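Long-range contact in Bm4233, isoform b (Brugia malayi, PDB 6ANY), which probably binds and transports sterols, as a secreted venom allergen-like CAP protein of a filarial parasite and a vaccine candidate for lymphatic filariasis: residues A[58-71]-A[151-165]. Numbering follows the deposited sequence.
Sequences SAQRWANQCVFGHS and ATNCDGGRTLIAICH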
ATOM      1  N   SER A  58       0.524 -12.100   9.496  1.00 12.33           N
ATOM      2  CA  SER A  58       0.998 -12.892   8.394  1.00 13.05           C
ATOM      3  C   SER A  58       2.228 -12.228   7.751  1.00 13.39           C
ATOM      4  O   SER A  58       3.193 -12.926   7.345  1.00 11.95           O
ATOM      5  CB  SER A  58      -0.076 -13.133   7.334  1.00 13.01           C
ATOM      6  OG  SER A  58      -0.646 -11.907   6.961  1.00 15.43           O
ATOM      7  N   ALA A  59       2.196 -10.907   7.635  1.00 12.89           N
ATOM      8  CA  ALA A  59       3.328 -10.152   7.062  1.00 12.67           C
ATOM      9  C   ALA A  59       4.576 -10.260   7.914  1.00 13.18           C
ATOM     10  O   ALA A  59       5.662 -10.424   7.396  1.00 13.82           O
ATOM     11  CB  ALA A  59       2.951  -8.721   6.913  1.00 13.31           C
ATOM     12  N   GLN A  60       4.406 -10.158   9.229  1.00 13.56           N
ATOM     13  CA  GLN A  60       5.501 -10.329  10.194  1.00 14.36           C
ATOM     14  C   GLN A  60       6.094 -11.734  10.119  1.00 15.36           C
ATOM     15  O   GLN A  60       7.331 -11.868  10.155  1.00 16.53           O
ATOM     16  CB  GLN A  60       5.018 -10.058  11.649  1.00 13.14           C
ATOM     17  CG  GLN A  60       6.134  -9.974  12.630  1.00 12.67           C
ATOM     18  CD  GLN A  60       7.108  -8.871  12.307  1.00 12.81           C
ATOM     19  OE1 GLN A  60       6.711  -7.747  12.220  1.00 12.94           O
ATOM     20  NE2 GLN A  60       8.383  -9.191  12.116  1.00 11.11           N
ATOM     21  N   ARG A  61       5.246 -12.766   9.996  1.00 16.07           N
ATOM     22  CA  ARG A  61       5.769 -14.120   9.900  1.00 18.37           C
ATOM     23  C   ARG A  61       6.733 -14.236   8.740  1.00 16.76           C
ATOM     24  O   ARG A  61       7.760 -14.908   8.888  1.00 15.08           O
ATOM     25  CB  ARG A  61       4.713 -15.233   9.833  1.00 22.33           C
ATOM     26  CG  ARG A  61       4.073 -15.511  11.203  1.00 29.56           C
ATOM     27  CD  ARG A  61       3.069 -16.670  11.144  1.00 33.67           C
ATOM     28  NE  ARG A  61       1.853 -16.309  10.388  1.00 40.82           N
ATOM     29  CZ  ARG A  61       0.694 -15.846  10.907  1.00 39.74           C
ATOM     30  NH1 ARG A  61       0.517 -15.652  12.211  1.00 41.87           N
ATOM     31  NH2 ARG A  61      -0.308 -15.565  10.101  1.00 40.63           N
ATOM     32  N   TRP A  62       6.402 -13.563   7.616  1.00 14.94           N
ATOM     33  CA  TRP A  62       7.239 -13.595   6.475  1.00 13.92           C
ATOM     34  C   TRP A  62       8.491 -12.766   6.610  1.00 13.38           C
ATOM     35  O   TRP A  62       9.558 -13.260   6.299  1.00 14.42           O
ATOM     36  CB  TRP A  62       6.470 -13.289   5.187  1.00 15.10           C
ATOM     37  CG  TRP A  62       7.335 -13.402   4.012  1.00 15.45           C
ATOM     38  CD1 TRP A  62       7.740 -12.403   3.202  1.00 15.73           C
ATOM     39  CD2 TRP A  62       7.992 -14.587   3.561  1.00 16.33           C
ATOM     40  NE1 TRP A  62       8.582 -12.898   2.238  1.00 15.23           N
ATOM     41  CE2 TRP A  62       8.731 -14.239   2.415  1.00 14.95           C
ATOM     42  CE3 TRP A  62       7.948 -15.936   3.968  1.00 16.31           C
ATOM     43  CZ2 TRP A  62       9.443 -15.160   1.675  1.00 15.75           C
ATOM     44  CZ3 TRP A  62       8.691 -16.861   3.245  1.00 17.01           C
ATOM     45  CH2 TRP A  62       9.429 -16.466   2.111  1.00 16.45           C
ATOM     46  N   ALA A  63       8.385 -11.582   7.204  1.00 12.20           N
ATOM     47  CA  ALA A  63       9.512 -10.723   7.469  1.00 12.10           C
ATOM     48  C   ALA A  63      10.593 -11.359   8.311  1.00 12.21           C
ATOM     49  O   ALA A  63      11.786 -11.149   8.077  1.00 12.17           O
ATOM     50  CB  ALA A  63       9.021  -9.426   8.144  1.00 13.33           C
ATOM     51  N   ASN A  64      10.186 -12.117   9.327  1.00 13.04           N
ATOM     52  CA  ASN A  64      11.083 -12.910  10.174  1.00 13.07           C
ATOM     53  C   ASN A  64      12.009 -13.834   9.405  1.00 14.54           C
ATOM     54  O   ASN A  64      13.045 -14.133   9.906  1.00 14.32           O
ATOM     55  CB  ASN A  64      10.222 -13.784  11.152  1.00 13.87           C
ATOM     56  CG  ASN A  64       9.530 -12.941  12.235  1.00 14.34           C
ATOM     57  OD1 ASN A  64       9.825 -11.743  12.373  1.00 14.27           O
ATOM     58  ND2 ASN A  64       8.610 -13.521  12.962  1.00 12.15           N
ATOM     59  N   GLN A  65      11.641 -14.270   8.193  1.00 15.63           N
ATOM     60  CA  GLN A  65      12.504 -15.119   7.373  1.00 16.32           C
ATOM     61  C   GLN A  65      13.720 -14.416   6.807  1.00 16.82           C
ATOM     62  O   GLN A  65      14.662 -15.108   6.451  1.00 15.51           O
ATOM     63  CB  GLN A  65      11.746 -15.741   6.204  1.00 17.02           C
ATOM     64  CG  GLN A  65      10.561 -16.574   6.563  1.00 19.84           C
ATOM     65  CD  GLN A  65      10.869 -17.607   7.590  1.00 25.95           C
ATOM     66  OE1 GLN A  65      11.763 -18.449   7.419  1.00 29.95           O
ATOM     67  NE2 GLN A  65      10.130 -17.555   8.690  1.00 35.51           N
ATOM     68  N   CYS A  66      13.705 -13.060   6.752  1.00 16.54           N
ATOM     69  CA  CYS A  66      14.772 -12.260   6.189  1.00 16.13           C
ATOM     70  C   CYS A  66      15.064 -12.656   4.726  1.00 16.69           C
ATOM     71  O   CYS A  66      16.208 -12.802   4.296  1.00 15.38           O
ATOM     72  CB  CYS A  66      16.015 -12.341   7.046  1.00 17.70           C
ATOM     73  SG  CYS A  66      15.824 -11.513   8.626  1.00 20.67           S
ATOM     74  N   VAL A  67      14.002 -12.837   3.951  1.00 14.54           N
ATOM     75  CA  VAL A  67      14.149 -13.168   2.565  1.00 12.76           C
ATOM     76  C   VAL A  67      13.542 -12.088   1.751  1.00 13.03           C
ATOM     77  O   VAL A  67      12.319 -11.793   1.884  1.00 12.39           O
ATOM     78  CB  VAL A  67      13.407 -14.486   2.245  1.00 12.87           C
ATOM     79  CG1 VAL A  67      13.434 -14.775   0.768  1.00 12.58           C
ATOM     80  CG2 VAL A  67      14.068 -15.698   2.965  1.00 13.31           C
ATOM     81  N   PHE A  68      14.336 -11.523   0.831  1.00 13.37           N
ATOM     82  CA  PHE A  68      13.829 -10.522  -0.095  1.00 13.25           C
ATOM     83  C   PHE A  68      13.119 -11.217  -1.216  1.00 13.47           C
ATOM     84  O   PHE A  68      13.727 -11.519  -2.279  1.00 14.59           O
ATOM     85  CB  PHE A  68      14.983  -9.674  -0.652  1.00 13.55           C
ATOM     86  CG  PHE A  68      14.532  -8.594  -1.564  1.00 14.56           C
ATOM     87  CD1 PHE A  68      13.653  -7.568  -1.111  1.00 15.41           C
ATOM     88  CD2 PHE A  68      14.910  -8.581  -2.895  1.00 16.36           C
ATOM     89  CE1 PHE A  68      13.220  -6.576  -1.978  1.00 15.67           C
ATOM     90  CE2 PHE A  68      14.482  -7.538  -3.778  1.00 15.38           C
ATOM     91  CZ  PHE A  68      13.659  -6.532  -3.313  1.00 15.10           C
ATOM     92  N   GLY A  69      11.842 -11.488  -1.004  1.00 13.48           N
ATOM     93  CA  GLY A  69      11.010 -12.145  -2.018  1.00 12.76           C
ATOM     94  C   GLY A  69       9.604 -12.329  -1.503  1.00 14.40           C
ATOM     95  O   GLY A  69       9.290 -12.062  -0.341  1.00 13.32           O
ATOM     96  N   HIS A  70       8.753 -12.847  -2.362  1.00 15.57           N
ATOM     97  CA  HIS A  70       7.395 -13.125  -1.962  1.00 17.61           C
ATOM     98  C   HIS A  70       7.261 -14.380  -1.087  1.00 17.37           C
ATOM     99  O   HIS A  70       7.922 -15.411  -1.308  1.00 17.89           O
ATOM    100  CB  HIS A  70       6.472 -13.266  -3.205  1.00 18.20           C
ATOM    101  CG  HIS A  70       6.020 -11.945  -3.767  1.00 22.05           C
ATOM    102  ND1 HIS A  70       5.275 -11.042  -3.023  1.00 20.52           N
ATOM    103  CD2 HIS A  70       6.222 -11.363  -4.984  1.00 21.91           C
ATOM    104  CE1 HIS A  70       5.013  -9.981  -3.770  1.00 22.33           C
ATOM    105  NE2 HIS A  70       5.590 -10.140  -4.954  1.00 22.40           N
ATOM    106  N   SER A  71       6.280 -14.354  -0.193  1.00 17.92           N
ATOM    107  CA  SER A  71       5.915 -15.536   0.530  1.00 17.71           C
ATOM    108  C   SER A  71       5.233 -16.465  -0.432  1.00 17.88           C
ATOM    109  O   SER A  71       4.850 -16.044  -1.490  1.00 19.98           O
ATOM    110  CB  SER A  71       5.075 -15.254   1.760  1.00 15.64           C
ATOM    111  OG  SER A  71       3.862 -14.635   1.478  1.00 17.51           O
ATOM    112  N   ALA A 151      11.575  -6.549   9.875  1.00 14.50           N
ATOM    113  CA  ALA A 151      12.731  -7.289  10.427  1.00 14.82           C
ATOM    114  C   ALA A 151      13.960  -6.452  10.250  1.00 15.96           C
ATOM    115  O   ALA A 151      14.245  -6.058   9.155  1.00 18.52           O
ATOM    116  CB  ALA A 151      12.909  -8.618   9.720  1.00 13.97           C
ATOM    117  N   THR A 152      14.706  -6.213  11.315  1.00 16.75           N
ATOM    118  CA  THR A 152      15.983  -5.514  11.241  1.00 17.60           C
ATOM    119  C   THR A 152      17.164  -6.277  11.767  1.00 16.06           C
ATOM    120  O   THR A 152      18.246  -5.704  11.948  1.00 16.48           O
ATOM    121  CB  THR A 152      15.893  -4.183  12.018  1.00 17.71           C
ATOM    122  OG1 THR A 152      15.316  -4.398  13.322  1.00 18.56           O
ATOM    123  CG2 THR A 152      15.060  -3.218  11.248  1.00 17.81           C
ATOM    124  N   ASN A 153      16.966  -7.554  12.011  1.00 16.52           N
ATOM    125  CA  ASN A 153      18.044  -8.453  12.459  1.00 16.67           C
ATOM    126  C   ASN A 153      18.715  -9.171  11.319  1.00 16.23           C
ATOM    127  O   ASN A 153      19.742  -9.818  11.535  1.00 16.33           O
ATOM    128  CB  ASN A 153      17.549  -9.527  13.413  1.00 17.10           C
ATOM    129  CG  ASN A 153      16.509 -10.378  12.772  1.00 16.30           C
ATOM    130  OD1 ASN A 153      15.438  -9.867  12.481  1.00 16.33           O
ATOM    131  ND2 ASN A 153      16.794 -11.647  12.546  1.00 15.91           N
ATOM    132  N   CYS A 154      18.169  -9.026  10.106  1.00 16.66           N
ATOM    133  CA  CYS A 154      18.670  -9.703   8.900  1.00 16.32           C
ATOM    134  C   CYS A 154      20.128  -9.334   8.637  1.00 17.51           C
ATOM    135  O   CYS A 154      20.545  -8.187   8.905  1.00 15.37           O
ATOM    136  CB  CYS A 154      17.788  -9.311   7.753  1.00 16.98           C
ATOM    137  SG  CYS A 154      15.978  -9.560   8.069  1.00 18.65           S
ATOM    138  N   ASP A 155      20.918 -10.314   8.183  1.00 20.39           N
ATOM    139  CA  ASP A 155      22.348 -10.113   7.896  1.00 20.51           C
ATOM    140  C   ASP A 155      23.130  -9.449   8.998  1.00 20.07           C
ATOM    141  O   ASP A 155      23.712  -8.367   8.822  1.00 20.41           O
ATOM    142  CB  ASP A 155      22.491  -9.252   6.618  1.00 22.18           C
ATOM    143  CG  ASP A 155      22.015  -9.985   5.392  1.00 23.85           C
ATOM    144  OD1 ASP A 155      22.170 -11.199   5.377  1.00 26.29           O
ATOM    145  OD2 ASP A 155      21.438  -9.379   4.467  1.00 31.67           O
ATOM    146  N   GLY A 156      23.086 -10.042  10.156  1.00 18.54           N
ATOM    147  CA  GLY A 156      23.731  -9.475  11.306  1.00 17.36           C
ATOM    148  C   GLY A 156      23.275  -8.094  11.731  1.00 18.74           C
ATOM    149  O   GLY A 156      24.113  -7.317  12.219  1.00 19.17           O
ATOM    150  N   GLY A 157      21.982  -7.766  11.521  1.00 17.45           N
ATOM    151  CA  GLY A 157      21.470  -6.418  11.763  1.00 16.95           C
ATOM    152  C   GLY A 157      21.766  -5.371  10.698  1.00 16.76           C
ATOM    153  O   GLY A 157      21.635  -4.173  10.952  1.00 17.57           O
ATOM    154  N   ARG A 158      22.165  -5.796   9.504  1.00 16.71           N
ATOM    155  CA  ARG A 158      22.624  -4.855   8.481  1.00 17.74           C
ATOM    156  C   ARG A 158      21.662  -4.744   7.315  1.00 16.59           C
ATOM    157  O   ARG A 158      21.899  -3.953   6.392  1.00 15.51           O
ATOM    158  CB  ARG A 158      24.027  -5.222   7.988  1.00 21.25           C
ATOM    159  CG  ARG A 158      25.101  -4.880   8.990  1.00 25.03           C
ATOM    160  CD  ARG A 158      26.402  -5.570   8.624  1.00 32.24           C
ATOM    161  NE  ARG A 158      27.551  -5.000   9.367  1.00 36.71           N
ATOM    162  CZ  ARG A 158      28.095  -5.489  10.494  1.00 42.33           C
ATOM    163  NH1 ARG A 158      27.636  -6.585  11.128  1.00 41.43           N
ATOM    164  NH2 ARG A 158      29.151  -4.867  11.002  1.00 47.58           N
ATOM    165  N   THR A 159      20.594  -5.513   7.374  1.00 15.47           N
ATOM    166  CA  THR A 159      19.568  -5.516   6.381  1.00 17.74           C
ATOM    167  C   THR A 159      18.178  -5.353   7.000  1.00 16.01           C
ATOM    168  O   THR A 159      17.833  -5.999   7.975  1.00 14.45           O
ATOM    169  CB  THR A 159      19.677  -6.800   5.524  1.00 20.58           C
ATOM    170  OG1 THR A 159      20.882  -6.697   4.760  1.00 22.49           O
ATOM    171  CG2 THR A 159      18.507  -6.954   4.565  1.00 20.90           C
ATOM    172  N   LEU A 160      17.406  -4.449   6.418  1.00 16.10           N
ATOM    173  CA  LEU A 160      16.067  -4.174   6.844  1.00 15.83           C
ATOM    174  C   LEU A 160      15.145  -4.716   5.825  1.00 15.04           C
ATOM    175  O   LEU A 160      15.353  -4.467   4.644  1.00 12.46           O
ATOM    176  CB  LEU A 160      15.840  -2.698   6.994  1.00 18.32           C
ATOM    177  CG  LEU A 160      14.478  -2.057   6.717  1.00 21.41           C
ATOM    178  CD1 LEU A 160      13.452  -2.532   7.739  1.00 24.56           C
ATOM    179  CD2 LEU A 160      14.604  -0.540   6.854  1.00 23.97           C
ATOM    180  N   ILE A 161      14.102  -5.424   6.294  1.00 13.67           N
ATOM    181  CA  ILE A 161      13.061  -5.949   5.410  1.00 14.24           C
ATOM    182  C   ILE A 161      11.710  -5.476   5.899  1.00 13.38           C
ATOM    183  O   ILE A 161      11.366  -5.668   7.044  1.00 13.99           O
ATOM    184  CB  ILE A 161      13.063  -7.530   5.396  1.00 14.71           C
ATOM    185  CG1 ILE A 161      14.396  -8.122   4.890  1.00 14.57           C
ATOM    186  CG2 ILE A 161      11.871  -8.112   4.647  1.00 14.19           C
ATOM    187  CD1 ILE A 161      14.436  -8.495   3.444  1.00 15.09           C
ATOM    188  N   ALA A 162      10.897  -4.964   5.008  1.00 12.76           N
ATOM    189  CA  ALA A 162       9.546  -4.612   5.369  1.00 12.89           C
ATOM    190  C   ALA A 162       8.555  -5.344   4.445  1.00 13.28           C
ATOM    191  O   ALA A 162       8.703  -5.327   3.244  1.00 13.91           O
ATOM    192  CB  ALA A 162       9.362  -3.125   5.274  1.00 13.25           C
ATOM    193  N   ILE A 163       7.547  -5.960   5.026  1.00 12.69           N
ATOM    194  CA  ILE A 163       6.541  -6.704   4.282  1.00 13.13           C
ATOM    195  C   ILE A 163       5.152  -6.140   4.624  1.00 12.33           C
ATOM    196  O   ILE A 163       4.799  -5.998   5.763  1.00 13.07           O
ATOM    197  CB  ILE A 163       6.546  -8.211   4.645  1.00 12.15           C
ATOM    198  CG1 ILE A 163       7.978  -8.812   4.595  1.00 12.13           C
ATOM    199  CG2 ILE A 163       5.552  -8.954   3.780  1.00 12.77           C
ATOM    200  CD1 ILE A 163       8.636  -8.870   3.270  1.00 12.32           C
ATOM    201  N   CYS A 164       4.384  -5.806   3.608  1.00 12.97           N
ATOM    202  CA  CYS A 164       3.015  -5.334   3.810  1.00 13.47           C
ATOM    203  C   CYS A 164       2.078  -6.266   3.077  1.00 13.45           C
ATOM    204  O   CYS A 164       2.347  -6.632   1.911  1.00 13.47           O
ATOM    205  CB  CYS A 164       2.849  -3.883   3.384  1.00 14.02           C
ATOM    206  SG  CYS A 164       3.511  -2.622   4.475  1.00 16.24           S
ATOM    207  N   HIS A 165       1.009  -6.642   3.772  1.00 13.69           N
ATOM    208  CA  HIS A 165      -0.133  -7.407   3.248  1.00 14.04           C
ATOM    209  C   HIS A 165      -1.406  -6.583   3.138  1.00 13.73           C
ATOM    210  O   HIS A 165      -1.725  -5.773   4.011  1.00 12.45           O
ATOM    211  CB  HIS A 165      -0.405  -8.611   4.123  1.00 13.95           C
ATOM    212  CG  HIS A 165       0.595  -9.706   3.938  1.00 14.61           C
ATOM    213  ND1 HIS A 165       0.597 -10.851   4.697  1.00 14.21           N
ATOM    214  CD2 HIS A 165       1.603  -9.842   3.051  1.00 13.62           C
ATOM    215  CE1 HIS A 165       1.550 -11.653   4.280  1.00 12.92           C
ATOM    216  NE2 HIS A 165       2.162 -11.073   3.266  1.00 13.39           N
TER
HETATM  217  O   HOH W   1      14.532 -13.202  11.879  1.00 34.19           O
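S58 accepts a hydrogen bond at OG from H165 ND1 (2.8 Å), with the hydroxyl lying almost in the plane of the imidazole. The far nitrogen, H165 NE2, is bonded to E81, so the ring is held through both nitrogens, which fixes its rotation about CB-CG. A59 lies over one face of the H165 ring, with CB 4.0 Å from the ring centroid in a CH-pi contact. W62, its CG anti to the backbone N (chi1 -177°), brings CD1 to within 3.6 Å of I163 CD1, which meets the indole at its edge, while W62 NE1 donates to the carbonyl of G69 and ties the following loop back to the helix. A63 then packs CB against I163 CG1 (3.7 Å) and its carbonyl against the methyl of A151. A water links N64 O to N153 ND2. At C66, where the chain leaves the helix with positive phi, a disulfide to C154 (chi3 -75°) locks the two segments covalently. Farther on, the I161 CD1 methyl packs against the V67-F68 backbone and F68 CB (4.3 Å). Helix 58-63 runs roughly antiparallel to strand 159-165, at 152°, an instance of the helix-on-sheet layering of the CAP alpha-beta-alpha sandwich.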